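Local coordinates for protein polymerase cofactor VP35 (PDB 3L2A) that binds double-stranded RNA through its C-terminal interferon inhibitory domain, helps the virus evade the host interferon response, and serves as a cofactor of the viral polymerase, at residues 28-31 with 32-35. Residues are numbered along the deposited sequence; the frame is centred on the assembly and turned at random.
Sequences FHQL and VQVI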
# COMPACT_ATOMS: atom_id res chain seq x y z
N PHE A 28 -3.23 -5.07 -3.19
CA PHE A 28 -1.88 -4.60 -3.59
C PHE A 28 -1.93 -3.34 -4.43
O PHE A 28 -1.01 -2.50 -4.34
CB PHE A 28 -1.12 -5.73 -4.28
CG PHE A 28 -0.72 -6.81 -3.33
CD1 PHE A 28 0.38 -6.64 -2.49
CD2 PHE A 28 -1.51 -7.96 -3.20
CE1 PHE A 28 0.76 -7.62 -1.56
CE2 PHE A 28 -1.17 -8.93 -2.27
CZ PHE A 28 -0.04 -8.78 -1.44
N HIS A 29 -2.97 -3.19 -5.25
CA HIS A 29 -3.18 -1.91 -5.93
C HIS A 29 -3.38 -0.81 -4.90
O HIS A 29 -2.78 0.26 -5.01
CB HIS A 29 -4.37 -1.99 -6.86
CG HIS A 29 -4.11 -2.82 -8.07
ND1 HIS A 29 -4.36 -4.17 -8.12
CD2 HIS A 29 -3.63 -2.48 -9.29
CE1 HIS A 29 -4.04 -4.64 -9.32
NE2 HIS A 29 -3.58 -3.63 -10.05
N GLN A 30 -4.17 -1.09 -3.87
CA GLN A 30 -4.38 -0.10 -2.81
C GLN A 30 -3.06 0.19 -2.09
O GLN A 30 -2.73 1.36 -1.79
CB GLN A 30 -5.46 -0.54 -1.82
CG GLN A 30 -5.78 0.53 -0.79
CD GLN A 30 -6.36 1.79 -1.41
OE1 GLN A 30 -5.77 2.88 -1.32
NE2 GLN A 30 -7.50 1.66 -2.06
N LEU A 31 -2.29 -0.87 -1.84
CA LEU A 31 -0.96 -0.70 -1.21
C LEU A 31 -0.02 0.16 -2.02
O LEU A 31 0.69 0.98 -1.44
CB LEU A 31 -0.34 -2.06 -0.86
CG LEU A 31 0.97 -1.99 -0.07
CD1 LEU A 31 0.92 -1.16 1.23
CD2 LEU A 31 1.45 -3.40 0.20
N VAL A 32 -0.01 -0.00 -3.35
CA VAL A 32 0.82 0.85 -4.22
C VAL A 32 0.43 2.32 -4.01
O VAL A 32 1.28 3.17 -3.86
CB VAL A 32 0.62 0.46 -5.68
CG1 VAL A 32 1.15 1.56 -6.67
CG2 VAL A 32 1.31 -0.91 -5.96
N GLN A 33 -0.88 2.59 -3.98
CA GLN A 33 -1.32 3.98 -3.77
C GLN A 33 -0.87 4.55 -2.42
O GLN A 33 -0.43 5.71 -2.34
CB GLN A 33 -2.83 4.07 -3.90
CG GLN A 33 -3.30 3.62 -5.24
CD GLN A 33 -4.81 3.46 -5.28
OE1 GLN A 33 -5.54 4.35 -4.86
NE2 GLN A 33 -5.26 2.33 -5.81
N VAL A 34 -0.97 3.73 -1.39
CA VAL A 34 -0.61 4.11 -0.02
C VAL A 34 0.89 4.40 0.02
O VAL A 34 1.32 5.41 0.56
CB VAL A 34 -1.00 3.01 0.99
CG1 VAL A 34 -0.32 3.22 2.36
CG2 VAL A 34 -2.57 2.91 1.15
N ILE A 35 1.68 3.50 -0.57
CA ILE A 35 3.16 3.64 -0.58
C ILE A 35 3.56 4.86 -1.38
O ILE A 35 4.44 5.63 -0.96
CB ILE A 35 3.78 2.36 -1.17
CG1 ILE A 35 3.67 1.23 -0.13
CG2 ILE A 35 5.23 2.58 -1.64
CD1 ILE A 35 4.12 -0.17 -0.69
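Leu-31 and Ile-35, one helical turn apart, meet where the CD1 methyl of Ile-35 comes up to the branch carbon CG of Leu-31, 3.7 Å away, and the two side chains cross at a slant. Ile-35 reaches back because its CG1 stands beside its own backbone N (chi1 -74°), which also sets that CG1 3.3 Å from O of Leu-31. The backbone bond from Ile-35 N to Leu-31 O measures 2.8 Å, one of four successive i to i+4 bonds that mark residues 28-35 as regular alpha-helix.

On another side, the carbonyl O of His-29 takes two donors from Gln-33, the backbone N at 3.2 Å and, weakly, NE2 at 3.3 Å. The Gln-33 side chain, its CG beside its own backbone N (chi1 -59°) and extended from there, runs back to put NE2 by that carbonyl, and NE2 also bonds weakly to Tyr-18 OH. Its OE1 comes within 3.8 Å of OE1 of Gln-30, the amide planes turned 47° apart; a glycerol, probably from the crystallisation liquor, hydrogen-bonds to the Gln-30 oxygen. His-29 itself is steadied by a hydrogen bond between ND1 and OG1 of Thr-26 and an edge-to-face contact with Tyr-18.

Helix 27-41 is thus packed on several sides: Val-32 touches helix 10-19, Leu-31, Val-32 and Ile-35 share Leu-66 of helix 62-72, and Gln-30, Leu-31 and Val-34 rest on strand 113-118, joining the helices to the sheet.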